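Local coordinates for basic membrane lipoprotein (Brucella melitensis biovar Abortus, PDB 3S99) that binds adenine and probably other purines such as guanine, and may serve as the substrate-binding component of an ABC-type purine uptake system, at residues K231-A236 with T246-V251; G135-G140 with I167-L172; K149-Y154 with R182-W187; Y128-Y133 with G283-A288. One frame throughout, in Å; residues are numbered along the deposited sequence.

Interaction 1: residues K231-A236 with T246-V251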
loop_
_atom_site.group_PDB
_atom_site.type_symbol
_atom_site.label_atom_id
_atom_site.label_comp_id
_atom_site.label_asym_id
_atom_site.label_seq_id
_atom_site.Cartn_x
_atom_site.Cartn_y
_atom_site.Cartn_z
ATOM N N LYS A 231 -5.066 -19.886 -1.174
ATOM C CA LYS A 231 -5.030 -18.803 -2.124
ATOM C C LYS A 231 -4.865 -17.460 -1.398
ATOM O O LYS A 231 -5.314 -17.283 -0.258
ATOM C CB LYS A 231 -6.266 -18.856 -3.039
ATOM C CG LYS A 231 -6.264 -20.135 -3.933
ATOM C CD LYS A 231 -7.199 -20.057 -5.126
ATOM C CE LYS A 231 -7.062 -21.288 -6.103
ATOM N NZ LYS A 231 -8.176 -21.370 -7.137
ATOM N N ALA A 232 -4.186 -16.532 -2.046
ATOM C CA ALA A 232 -3.738 -15.306 -1.370
ATOM C C ALA A 232 -3.635 -14.119 -2.315
ATOM O O ALA A 232 -3.674 -14.277 -3.541
ATOM C CB ALA A 232 -2.364 -15.582 -0.703
ATOM N N PHE A 233 -3.506 -12.927 -1.758
ATOM C CA PHE A 233 -3.245 -11.727 -2.577
ATOM C C PHE A 233 -1.825 -11.227 -2.335
ATOM O O PHE A 233 -1.371 -11.155 -1.202
ATOM C CB PHE A 233 -4.272 -10.637 -2.271
ATOM C CG PHE A 233 -5.722 -11.090 -2.507
ATOM C CD1 PHE A 233 -6.265 -11.089 -3.783
ATOM C CD2 PHE A 233 -6.510 -11.527 -1.449
ATOM C CE1 PHE A 233 -7.605 -11.519 -4.019
ATOM C CE2 PHE A 233 -7.838 -11.923 -1.651
ATOM C CZ PHE A 233 -8.379 -11.946 -2.925
ATOM N N GLY A 234 -1.122 -10.875 -3.407
ATOM C CA GLY A 234 0.137 -10.173 -3.265
ATOM C C GLY A 234 -0.057 -8.730 -2.865
ATOM O O GLY A 234 -1.138 -8.159 -3.028
ATOM N N GLN A 235 1.026 -8.135 -2.373
ATOM C CA GLN A 235 1.005 -6.806 -1.809
ATOM C C GLN A 235 2.114 -5.965 -2.386
ATOM O O GLN A 235 3.270 -6.362 -2.304
ATOM C CB GLN A 235 1.227 -6.918 -0.290
ATOM C CG GLN A 235 1.357 -5.585 0.506
ATOM C CD GLN A 235 0.150 -4.679 0.482
ATOM O OE1 GLN A 235 -0.898 -4.963 -0.158
ATOM N NE2 GLN A 235 0.273 -3.564 1.209
ATOM N N ALA A 236 1.756 -4.818 -2.955
ATOM C CA ALA A 236 2.685 -3.820 -3.459
ATOM C C ALA A 236 3.206 -4.228 -4.820
ATOM O O ALA A 236 3.251 -3.406 -5.761
ATOM C CB ALA A 236 3.884 -3.617 -2.468
ATOM N N THR A 246 -1.442 -20.054 -6.677
ATOM C CA THR A 246 -2.334 -19.629 -5.585
ATOM C C THR A 246 -2.535 -18.123 -5.438
ATOM O O THR A 246 -3.501 -17.707 -4.794
ATOM C CB THR A 246 -1.911 -20.223 -4.232
ATOM O OG1 THR A 246 -0.540 -19.906 -3.990
ATOM C CG2 THR A 246 -2.121 -21.747 -4.215
ATOM N N GLN A 247 -1.676 -17.290 -6.027
ATOM C CA GLN A 247 -1.979 -15.866 -6.032
ATOM C C GLN A 247 -3.184 -15.603 -6.919
ATOM O O GLN A 247 -3.226 -16.039 -8.074
ATOM C CB GLN A 247 -0.815 -14.981 -6.467
ATOM C CG GLN A 247 -1.159 -13.469 -6.270
ATOM C CD GLN A 247 -0.111 -12.528 -6.822
ATOM O OE1 GLN A 247 0.741 -12.048 -6.080
ATOM N NE2 GLN A 247 -0.178 -12.238 -8.132
ATOM N N LEU A 248 -4.146 -14.858 -6.390
ATOM C CA LEU A 248 -5.365 -14.490 -7.134
ATOM C C LEU A 248 -5.150 -13.197 -7.913
ATOM O O LEU A 248 -5.565 -13.065 -9.052
ATOM C CB LEU A 248 -6.514 -14.332 -6.159
ATOM C CG LEU A 248 -6.916 -15.617 -5.415
ATOM C CD1 LEU A 248 -7.696 -15.321 -4.147
ATOM C CD2 LEU A 248 -7.723 -16.542 -6.338
ATOM N N THR A 249 -4.502 -12.237 -7.272
ATOM C CA THR A 249 -4.084 -10.985 -7.877
ATOM C C THR A 249 -3.286 -10.251 -6.806
ATOM O O THR A 249 -2.946 -10.828 -5.769
ATOM C CB THR A 249 -5.292 -10.102 -8.377
ATOM O OG1 THR A 249 -4.800 -8.925 -9.024
ATOM C CG2 THR A 249 -6.228 -9.711 -7.231
ATOM N N ALA A 250 -2.999 -8.984 -7.052
ATOM C CA ALA A 250 -2.255 -8.162 -6.114
ATOM C C ALA A 250 -2.564 -6.697 -6.385
ATOM O O ALA A 250 -2.799 -6.336 -7.505
ATOM C CB ALA A 250 -0.759 -8.410 -6.241
ATOM N N VAL A 251 -2.540 -5.872 -5.341
ATOM C CA VAL A 251 -2.615 -4.426 -5.470
ATOM C C VAL A 251 -1.204 -3.877 -5.730
ATOM O O VAL A 251 -0.384 -3.856 -4.829
ATOM C CB VAL A 251 -3.191 -3.821 -4.193
ATOM C CG1 VAL A 251 -3.403 -2.281 -4.340
ATOM C CG2 VAL A 251 -4.526 -4.500 -3.843
#
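The ring of Phe233 meets two residues of the second strand: the methyl CG2 of Thr249 lies near the ring plane, 3.7 Å from CD1 at the edge, while Leu248 reaches the outer end of the ring obliquely, CD1 standing 3.7 Å from Phe233 CZ. Ile211 and Gln139 add further contacts to this aromatic side chain. Another flat group at the contact is the amide of Gln247, whose OE1 lies 3.4 Å from Gly234 CA. An extended chain with CG anti to the backbone N (chi1 -173°) carries that oxygen along the sheet to the glycine. There OE1 accepts from Met239 N, and NE2 binds Asp238, so both ends of the buried amide are held. Segments 231-236 and 246-251 are adjacent parallel strands of the mixed sheet in a type I periplasmic binding protein fold, joined by a short link without a helix. Their pairing is a worked case of a beta bulge: Phe233 alone separates Ala232 from Gly234, whereas Leu248 and Thr249 both lie between their partners Gln247 and Ala250. Ala232 N donates to Thr246 O (3.1 Å), and Leu248 N to Ala232 O (2.9 Å). Gly234 N donates to Thr249 O (3.0 Å), itself a residue of the bulge. A weak bond from Ala236 N to Val251 O follows, next to the purine site, where the Gln235 side chain comes within about 4 Å of the bound adenine.

Interaction 2: residues G135-G140 with I167-L172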
loop_
_atom_site.group_PDB
_atom_site.type_symbol
_atom_site.label_atom_id
_atom_site.label_comp_id
_atom_site.label_asym_id
_atom_site.label_seq_id
_atom_site.Cartn_x
_atom_site.Cartn_y
_atom_site.Cartn_z
ATOM N N GLY A 135 -7.720 -1.028 -4.470
ATOM C CA GLY A 135 -7.337 -2.403 -4.768
ATOM C C GLY A 135 -7.884 -3.371 -3.751
ATOM O O GLY A 135 -8.252 -4.484 -4.088
ATOM N N ARG A 136 -7.942 -2.962 -2.494
ATOM C CA ARG A 136 -8.472 -3.827 -1.463
ATOM C C ARG A 136 -9.931 -4.201 -1.748
ATOM O O ARG A 136 -10.369 -5.308 -1.427
ATOM C CB ARG A 136 -8.414 -3.129 -0.117
ATOM C CG ARG A 136 -6.999 -2.872 0.384
ATOM C CD ARG A 136 -6.380 -4.131 0.895
ATOM N NE ARG A 136 -5.039 -3.857 1.417
ATOM C CZ ARG A 136 -4.163 -4.769 1.788
ATOM N NH1 ARG A 136 -4.424 -6.057 1.686
ATOM N NH2 ARG A 136 -2.991 -4.369 2.263
ATOM N N TYR A 137 -10.689 -3.273 -2.320
ATOM C CA TYR A 137 -12.097 -3.515 -2.562
ATOM C C TYR A 137 -12.263 -4.630 -3.563
ATOM O O TYR A 137 -13.011 -5.573 -3.320
ATOM C CB TYR A 137 -12.799 -2.244 -3.022
ATOM C CG TYR A 137 -14.288 -2.379 -3.112
ATOM C CD1 TYR A 137 -14.891 -2.748 -4.312
ATOM C CD2 TYR A 137 -15.105 -2.121 -2.007
ATOM C CE1 TYR A 137 -16.242 -2.854 -4.414
ATOM C CE2 TYR A 137 -16.464 -2.199 -2.108
ATOM C CZ TYR A 137 -17.023 -2.577 -3.301
ATOM O OH TYR A 137 -18.366 -2.690 -3.407
ATOM N N VAL A 138 -11.529 -4.546 -4.668
ATOM C CA VAL A 138 -11.486 -5.585 -5.647
ATOM C C VAL A 138 -11.086 -6.934 -5.051
ATOM O O VAL A 138 -11.705 -7.949 -5.330
ATOM C CB VAL A 138 -10.484 -5.262 -6.783
ATOM C CG1 VAL A 138 -10.614 -6.289 -7.858
ATOM C CG2 VAL A 138 -10.703 -3.858 -7.333
ATOM N N GLN A 139 -10.050 -6.946 -4.194
ATOM C CA GLN A 139 -9.656 -8.196 -3.573
ATOM C C GLN A 139 -10.759 -8.758 -2.686
ATOM O O GLN A 139 -10.888 -9.972 -2.548
ATOM C CB GLN A 139 -8.310 -8.024 -2.797
ATOM C CG GLN A 139 -7.188 -7.638 -3.744
ATOM C CD GLN A 139 -5.779 -7.569 -3.177
ATOM O OE1 GLN A 139 -4.831 -7.692 -3.946
ATOM N NE2 GLN A 139 -5.627 -7.327 -1.864
ATOM N N GLY A 140 -11.525 -7.892 -2.036
ATOM C CA GLY A 140 -12.587 -8.342 -1.157
ATOM C C GLY A 140 -13.677 -9.018 -1.970
ATOM O O GLY A 140 -14.192 -10.079 -1.592
ATOM N N ILE A 167 -8.341 -2.641 5.564
ATOM C CA ILE A 167 -9.154 -3.669 6.182
ATOM C C ILE A 167 -10.635 -3.370 5.902
ATOM O O ILE A 167 -11.396 -4.258 5.477
ATOM C CB ILE A 167 -8.884 -3.752 7.697
ATOM C CG1 ILE A 167 -7.457 -4.256 7.962
ATOM C CG2 ILE A 167 -9.914 -4.656 8.391
ATOM C CD1 ILE A 167 -6.980 -4.139 9.467
ATOM N N ASN A 168 -11.033 -2.122 6.122
ATOM C CA ASN A 168 -12.429 -1.728 5.937
ATOM C C ASN A 168 -12.866 -1.871 4.507
ATOM O O ASN A 168 -13.946 -2.407 4.251
ATOM C CB ASN A 168 -12.673 -0.311 6.408
ATOM C CG ASN A 168 -12.747 -0.204 7.913
ATOM O OD1 ASN A 168 -13.138 -1.150 8.585
ATOM N ND2 ASN A 168 -12.377 0.969 8.448
ATOM N N SER A 169 -12.044 -1.399 3.571
ATOM C CA SER A 169 -12.365 -1.538 2.163
ATOM C C SER A 169 -12.482 -2.982 1.695
ATOM O O SER A 169 -13.398 -3.330 0.939
ATOM C CB SER A 169 -11.342 -0.818 1.311
ATOM O OG SER A 169 -11.775 -0.822 -0.021
ATOM N N PHE A 170 -11.543 -3.819 2.126
ATOM C CA PHE A 170 -11.577 -5.244 1.839
ATOM C C PHE A 170 -12.884 -5.909 2.300
ATOM O O PHE A 170 -13.532 -6.643 1.542
ATOM C CB PHE A 170 -10.351 -5.910 2.474
ATOM C CG PHE A 170 -10.273 -7.393 2.255
ATOM C CD1 PHE A 170 -9.875 -7.910 1.039
ATOM C CD2 PHE A 170 -10.555 -8.274 3.296
ATOM C CE1 PHE A 170 -9.791 -9.283 0.846
ATOM C CE2 PHE A 170 -10.482 -9.659 3.094
ATOM C CZ PHE A 170 -10.087 -10.153 1.890
ATOM N N MET A 171 -13.299 -5.585 3.529
ATOM C CA MET A 171 -14.527 -6.111 4.088
ATOM C C MET A 171 -15.758 -5.627 3.281
ATOM O O MET A 171 -16.670 -6.431 2.963
ATOM C CB MET A 171 -14.636 -5.693 5.577
ATOM C CG MET A 171 -15.818 -6.250 6.342
ATOM S SD MET A 171 -15.938 -8.089 6.446
ATOM C CE MET A 171 -14.207 -8.475 6.594
ATOM N N LEU A 172 -15.800 -4.336 2.954
ATOM C CA LEU A 172 -16.929 -3.796 2.194
ATOM C C LEU A 172 -17.035 -4.491 0.828
ATOM O O LEU A 172 -18.139 -4.808 0.383
ATOM C CB LEU A 172 -16.813 -2.270 2.005
ATOM C CG LEU A 172 -16.985 -1.443 3.297
ATOM C CD1 LEU A 172 -16.600 0.038 3.109
ATOM C CD2 LEU A 172 -18.421 -1.509 3.776
#
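The carbonyl oxygen of Arg136 is approached from both helices: Gly140 N of its own helix donates to it over 2.9 Å, and Phe170 CA of the partner helix makes a CA-H...O contact at 3.5 Å. A second such contact runs the other way, from Gly140 CA to Phe170 O, at 3.3 Å. Having no side chain, Gly140 lets the two backbones meet directly, and the axes of the short segments 135-140 and 167-172 come within 6.8 Å, crossing at -37°. Phe170 has its CG anti to the backbone N (chi1 180°), which swings the ring along the neighbouring helix until CD1 lies 3.5 Å from Gly140 N. The same ring meets Tyr154 edge-to-face. Helices 132-146 and 161-175, which precede and follow strand 151-156, thus pack side by side on one face of the mixed sheet in the alpha/beta fold. Ser169 OG lies 3.5 Å from Tyr137 CB, and the Tyr137 ring rests against Leu172, CE2 being 4.1 Å from its CB. The side chain of Arg136 offers its CB to Ser169 and Phe170, since the chain bends at chi2 (-76°) and takes the guanidinium away to Gln214 O. No conventional hydrogen bond joins 135-140 to 167-172, so their close approach rests on van der Waals fit and CA-H...O contacts; Ser169 OG, bonded to Tyr133 O one turn before Tyr137, adds a polar link between the helices.

Interaction 3: residues K149-Y154 with R182-W187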
loop_
_atom_site.group_PDB
_atom_site.type_symbol
_atom_site.label_atom_id
_atom_site.label_comp_id
_atom_site.label_asym_id
_atom_site.label_seq_id
_atom_site.Cartn_x
_atom_site.Cartn_y
_atom_site.Cartn_z
ATOM N N LYS A 149 -15.620 -20.963 2.868
ATOM C CA LYS A 149 -15.944 -20.735 4.282
ATOM C C LYS A 149 -16.416 -19.324 4.551
ATOM O O LYS A 149 -17.082 -19.061 5.569
ATOM C CB LYS A 149 -14.706 -20.997 5.154
ATOM C CG LYS A 149 -14.322 -22.468 5.268
ATOM C CD LYS A 149 -13.037 -22.645 6.096
ATOM C CE LYS A 149 -12.682 -24.101 6.240
ATOM N NZ LYS A 149 -11.396 -24.354 6.991
ATOM N N GLY A 150 -16.062 -18.401 3.663
ATOM C CA GLY A 150 -16.327 -16.998 3.915
ATOM C C GLY A 150 -15.430 -16.397 4.999
ATOM O O GLY A 150 -15.857 -15.523 5.749
ATOM N N ILE A 151 -14.189 -16.870 5.086
ATOM C CA ILE A 151 -13.230 -16.332 6.064
ATOM C C ILE A 151 -11.856 -16.105 5.455
ATOM O O ILE A 151 -11.255 -17.046 4.908
ATOM C CB ILE A 151 -12.976 -17.282 7.253
ATOM C CG1 ILE A 151 -14.279 -17.826 7.851
ATOM C CG2 ILE A 151 -12.140 -16.549 8.330
ATOM C CD1 ILE A 151 -14.123 -19.170 8.605
ATOM N N ALA A 152 -11.344 -14.880 5.619
ATOM C CA ALA A 152 -10.005 -14.516 5.217
ATOM C C ALA A 152 -9.094 -14.241 6.419
ATOM O O ALA A 152 -9.522 -13.726 7.436
ATOM C CB ALA A 152 -10.033 -13.305 4.309
ATOM N N GLY A 153 -7.836 -14.608 6.297
ATOM C CA GLY A 153 -6.806 -14.186 7.252
ATOM C C GLY A 153 -6.167 -12.893 6.825
ATOM O O GLY A 153 -5.756 -12.738 5.684
ATOM N N TYR A 154 -6.090 -11.940 7.733
ATOM C CA TYR A 154 -5.547 -10.629 7.387
ATOM C C TYR A 154 -4.351 -10.333 8.279
ATOM O O TYR A 154 -4.465 -10.303 9.500
ATOM C CB TYR A 154 -6.632 -9.575 7.546
ATOM C CG TYR A 154 -6.502 -8.368 6.647
ATOM C CD1 TYR A 154 -5.430 -7.479 6.766
ATOM C CD2 TYR A 154 -7.510 -8.059 5.723
ATOM C CE1 TYR A 154 -5.326 -6.356 5.902
ATOM C CE2 TYR A 154 -7.412 -6.948 4.876
ATOM C CZ TYR A 154 -6.318 -6.098 4.983
ATOM O OH TYR A 154 -6.249 -4.978 4.175
ATOM N N ARG A 182 -16.169 -12.849 6.966
ATOM C CA ARG A 182 -15.389 -12.511 8.147
ATOM C C ARG A 182 -13.914 -12.457 7.815
ATOM O O ARG A 182 -13.452 -13.136 6.909
ATOM C CB ARG A 182 -15.580 -13.540 9.271
ATOM C CG ARG A 182 -17.010 -13.930 9.573
ATOM C CD ARG A 182 -17.802 -12.820 10.210
ATOM N NE ARG A 182 -19.218 -13.204 10.216
ATOM C CZ ARG A 182 -20.230 -12.406 10.541
ATOM N NH1 ARG A 182 -20.015 -11.150 10.944
ATOM N NH2 ARG A 182 -21.470 -12.879 10.469
ATOM N N VAL A 183 -13.188 -11.621 8.558
ATOM C CA VAL A 183 -11.714 -11.664 8.602
ATOM C C VAL A 183 -11.211 -11.947 10.013
ATOM O O VAL A 183 -11.838 -11.553 10.998
ATOM C CB VAL A 183 -11.066 -10.351 8.112
ATOM C CG1 VAL A 183 -11.310 -10.183 6.608
ATOM C CG2 VAL A 183 -11.599 -9.173 8.908
ATOM N N LYS A 184 -10.081 -12.655 10.087
ATOM C CA LYS A 184 -9.326 -12.827 11.327
ATOM C C LYS A 184 -8.032 -12.035 11.177
ATOM O O LYS A 184 -7.251 -12.275 10.256
ATOM C CB LYS A 184 -9.019 -14.300 11.581
ATOM C CG LYS A 184 -10.258 -15.189 11.835
ATOM C CD LYS A 184 -9.895 -16.441 12.662
ATOM C CE LYS A 184 -11.109 -17.266 13.057
ATOM N NZ LYS A 184 -11.508 -18.210 11.978
ATOM N N VAL A 185 -7.805 -11.076 12.069
ATOM C CA VAL A 185 -6.654 -10.199 11.957
ATOM C C VAL A 185 -5.587 -10.557 12.957
ATOM O O VAL A 185 -5.882 -10.717 14.143
ATOM C CB VAL A 185 -7.041 -8.734 12.193
ATOM C CG1 VAL A 185 -5.826 -7.825 12.033
ATOM C CG2 VAL A 185 -8.159 -8.331 11.250
ATOM N N ILE A 186 -4.350 -10.670 12.483
ATOM C CA ILE A 186 -3.195 -10.769 13.379
ATOM C C ILE A 186 -2.275 -9.593 13.092
ATOM O O ILE A 186 -1.981 -9.338 11.927
ATOM C CB ILE A 186 -2.413 -12.084 13.186
ATOM C CG1 ILE A 186 -3.253 -13.265 13.674
ATOM C CG2 ILE A 186 -1.072 -12.034 13.981
ATOM C CD1 ILE A 186 -2.509 -14.628 13.681
ATOM N N TRP A 187 -1.852 -8.870 14.134
ATOM C CA TRP A 187 -0.959 -7.705 13.954
ATOM C C TRP A 187 0.495 -8.125 14.103
ATOM O O TRP A 187 0.835 -8.767 15.045
ATOM C CB TRP A 187 -1.298 -6.594 14.963
ATOM C CG TRP A 187 -2.590 -5.972 14.638
ATOM C CD1 TRP A 187 -3.785 -6.251 15.200
ATOM C CD2 TRP A 187 -2.832 -5.002 13.622
ATOM N NE1 TRP A 187 -4.777 -5.503 14.609
ATOM C CE2 TRP A 187 -4.212 -4.713 13.644
ATOM C CE3 TRP A 187 -2.013 -4.335 12.697
ATOM C CZ2 TRP A 187 -4.807 -3.793 12.757
ATOM C CZ3 TRP A 187 -2.590 -3.400 11.844
ATOM C CH2 TRP A 187 -3.986 -3.151 11.866
#
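Five backbone hydrogen bonds join residues 150-154 to 182-186, starting with Arg182 N to Gly150 O (3.0 Å) and ending with Ile186 N to Tyr154 O (3.0 Å); strands 151-154 and 182-187 run parallel. Between them the shortest joins Tyr154 N to Lys184 O over 2.8 Å, and the short strand axes, 4.6 Å apart, diverge by only 19°. Val183 CA adds a CA-H...O contact of 3.2 Å to Ala152 O. On the face bearing Ala152 and Tyr154, the methyl CG1 of Val183 touches Ala152 CB at 4.1 Å and lies near the plane of the Tyr154 ring, at its edge. Farther on, Val185 CG2 stands beside Tyr154 CB (4.2 Å). The other face, with Ile151, Arg182 and Lys184, is more polar: Ile151 CG2 lies 4.1 Å from Lys184 NZ, whose chain bends at its last torsion (chi4 84°), and Arg182 extends away toward solvent. Helix 161-175 links the two strands in a beta-alpha-beta crossover and covers the Val183 face with Phe170 and Met171. Helix 194-206 covers the opposite face around Lys184 and Ile186; strand 182-187 forms the margin of the sheet, and strand 211-214 flanks 151-156 on its inner side.

Interaction 4: residues Y128-Y133 with G283-A288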
loop_
_atom_site.group_PDB
_atom_site.type_symbol
_atom_site.label_atom_id
_atom_site.label_comp_id
_atom_site.label_asym_id
_atom_site.label_seq_id
_atom_site.Cartn_x
_atom_site.Cartn_y
_atom_site.Cartn_z
ATOM N N TYR A 128 3.260 12.184 -1.312
ATOM C CA TYR A 128 2.635 11.400 -2.328
ATOM C C TYR A 128 2.023 10.152 -1.736
ATOM O O TYR A 128 2.714 9.285 -1.189
ATOM C CB TYR A 128 3.612 11.161 -3.485
ATOM C CG TYR A 128 4.843 10.280 -3.178
ATOM C CD1 TYR A 128 5.971 10.806 -2.569
ATOM C CD2 TYR A 128 4.856 8.927 -3.512
ATOM C CE1 TYR A 128 7.080 10.008 -2.304
ATOM C CE2 TYR A 128 5.942 8.132 -3.245
ATOM C CZ TYR A 128 7.068 8.683 -2.654
ATOM O OH TYR A 128 8.171 7.899 -2.403
ATOM N N ASN A 129 0.693 10.088 -1.832
ATOM C CA ASN A 129 -0.099 9.012 -1.263
ATOM C C ASN A 129 -0.895 8.275 -2.355
ATOM O O ASN A 129 -1.241 8.868 -3.374
ATOM C CB ASN A 129 -1.025 9.618 -0.175
ATOM C CG ASN A 129 -1.584 8.568 0.770
ATOM O OD1 ASN A 129 -1.170 7.415 0.708
ATOM N ND2 ASN A 129 -2.513 8.971 1.673
ATOM N N ALA A 130 -1.138 6.976 -2.161
ATOM C CA ALA A 130 -1.888 6.158 -3.113
ATOM C C ALA A 130 -3.126 5.641 -2.434
ATOM O O ALA A 130 -3.061 5.242 -1.274
ATOM C CB ALA A 130 -1.059 4.970 -3.614
ATOM N N ARG A 131 -4.244 5.612 -3.159
ATOM C CA ARG A 131 -5.472 5.031 -2.630
ATOM C C ARG A 131 -5.423 3.495 -2.709
ATOM O O ARG A 131 -6.194 2.883 -3.472
ATOM C CB ARG A 131 -6.682 5.531 -3.417
ATOM C CG ARG A 131 -6.865 7.032 -3.371
ATOM C CD ARG A 131 -8.199 7.466 -3.983
ATOM N NE ARG A 131 -8.286 8.921 -4.021
ATOM C CZ ARG A 131 -8.744 9.700 -3.045
ATOM N NH1 ARG A 131 -9.230 9.188 -1.930
ATOM N NH2 ARG A 131 -8.723 11.030 -3.187
ATOM N N PHE A 132 -4.526 2.883 -1.928
ATOM C CA PHE A 132 -4.396 1.436 -1.949
ATOM C C PHE A 132 -5.727 0.707 -1.681
ATOM O O PHE A 132 -5.961 -0.379 -2.175
ATOM C CB PHE A 132 -3.406 0.951 -0.898
ATOM C CG PHE A 132 -2.094 1.698 -0.872
ATOM C CD1 PHE A 132 -1.144 1.497 -1.852
ATOM C CD2 PHE A 132 -1.809 2.582 0.149
ATOM C CE1 PHE A 132 0.053 2.161 -1.806
ATOM C CE2 PHE A 132 -0.583 3.243 0.203
ATOM C CZ PHE A 132 0.338 3.028 -0.793
ATOM N N TYR A 133 -6.577 1.307 -0.874
ATOM C CA TYR A 133 -7.868 0.723 -0.490
ATOM C C TYR A 133 -8.787 0.483 -1.702
ATOM O O TYR A 133 -9.753 -0.285 -1.603
ATOM C CB TYR A 133 -8.562 1.607 0.566
ATOM C CG TYR A 133 -9.070 2.923 0.002
ATOM C CD1 TYR A 133 -8.374 4.099 0.181
ATOM C CD2 TYR A 133 -10.242 2.968 -0.751
ATOM C CE1 TYR A 133 -8.844 5.305 -0.367
ATOM C CE2 TYR A 133 -10.701 4.155 -1.304
ATOM C CZ TYR A 133 -9.997 5.314 -1.092
ATOM O OH TYR A 133 -10.469 6.456 -1.669
ATOM N N GLY A 283 -3.677 6.286 -12.087
ATOM C CA GLY A 283 -2.670 5.305 -12.457
ATOM C C GLY A 283 -1.605 4.936 -11.436
ATOM O O GLY A 283 -0.633 4.280 -11.786
ATOM N N LEU A 284 -1.788 5.325 -10.176
ATOM C CA LEU A 284 -0.786 5.122 -9.166
ATOM C C LEU A 284 -0.960 3.721 -8.556
ATOM O O LEU A 284 -0.026 3.148 -8.036
ATOM C CB LEU A 284 -0.864 6.227 -8.090
ATOM C CG LEU A 284 0.388 6.550 -7.272
ATOM C CD1 LEU A 284 1.629 6.959 -8.182
ATOM C CD2 LEU A 284 0.075 7.657 -6.229
ATOM N N VAL A 285 -2.181 3.202 -8.624
ATOM C CA VAL A 285 -2.504 1.872 -8.158
ATOM C C VAL A 285 -3.167 1.093 -9.301
ATOM O O VAL A 285 -4.035 1.628 -9.998
ATOM C CB VAL A 285 -3.467 1.959 -6.924
ATOM C CG1 VAL A 285 -3.995 0.564 -6.547
ATOM C CG2 VAL A 285 -2.728 2.601 -5.764
ATOM N N LYS A 286 -2.760 -0.161 -9.476
ATOM C CA LYS A 286 -3.312 -1.061 -10.494
ATOM C C LYS A 286 -3.436 -2.470 -9.903
ATOM O O LYS A 286 -2.669 -2.828 -9.008
ATOM C CB LYS A 286 -2.376 -1.109 -11.730
ATOM N N MET A 287 -4.347 -3.290 -10.431
ATOM C CA MET A 287 -4.372 -4.708 -10.058
ATOM C C MET A 287 -3.398 -5.511 -10.910
ATOM O O MET A 287 -3.277 -5.265 -12.096
ATOM C CB MET A 287 -5.773 -5.290 -10.221
ATOM C CG MET A 287 -6.838 -4.619 -9.340
ATOM S SD MET A 287 -6.415 -4.483 -7.625
ATOM C CE MET A 287 -6.476 -6.233 -7.200
ATOM N N ALA A 288 -2.746 -6.501 -10.303
ATOM C CA ALA A 288 -2.001 -7.510 -11.046
ATOM C C ALA A 288 -2.965 -8.347 -11.885
ATOM O O ALA A 288 -4.170 -8.250 -11.693
ATOM C CB ALA A 288 -1.242 -8.389 -10.091
#
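Apolar contact carries this junction, and Ala130 CB is its focus: Val285 CG2 lies 3.6 Å away and Leu284 CD2 3.9 Å. Val285 holds CG2 beside its own backbone N and CG1 anti to it (chi1 171°), which lets CG2 also approach the ring of Phe132 obliquely, 4.4 Å from CD1. Leu284 CD2 reaches past the methyl of Ala130 to Asn129 O (3.4 Å), a van der Waals touch on a carbonyl. Polar bonds stay within residues 128-133 or lead outward, and none crosses to 283-288. Arg131 is the centre of an inverse gamma turn closed by a weak bond from Phe132 N to Ala130 O (2.9 Å). The carbonyl oxygen of Ala130 lies 3.3 Å above the plane of the Phe132 ring, offset toward its rim; Trp277 NE1 donates to the same oxygen. A hydrogen bond from NH1 to Tyr133 OH (3.0 Å), a salt bridge from NH2 to Asp337 and a cation-pi contact with Trp277 hold the Arg131 side chain. The turn carries the chain from strand 125-130 of one sheet into helix 132-146, which packs on the other, mixed sheet; strand 285-287 is the outermost there, antiparallel to 247-253. This is consistent with an interlobe crossover of type I periplasmic binding proteins, here beside the cleft where Phe132 comes within about 5 Å of bound adenine.

Interactions 1 and 3 pair parallel strands of the same mixed sheet by backbone hydrogen bonds, yet interaction 1 is interior and bulged, whereas interaction 3 is regular and partly exposed at the sheet margin. Interaction 2 packs two helices against each other on that sheet: Gln139 meets Phe233 and Val251 of interaction 1, and Phe170 meets Val183 of interaction 3. Interaction 4, buried and apolar, sits where the chain passes from strand 125-130 of the other, all-parallel sheet into helix 132-146, shared with interaction 2. It joins interaction 1 through Ala250 O and Ala288 N, and interaction 2 through Met287 against Gly135 and Gln139. Interactions 1 and 4 approach the adenine most closely; interactions 3 and 4 do not touch.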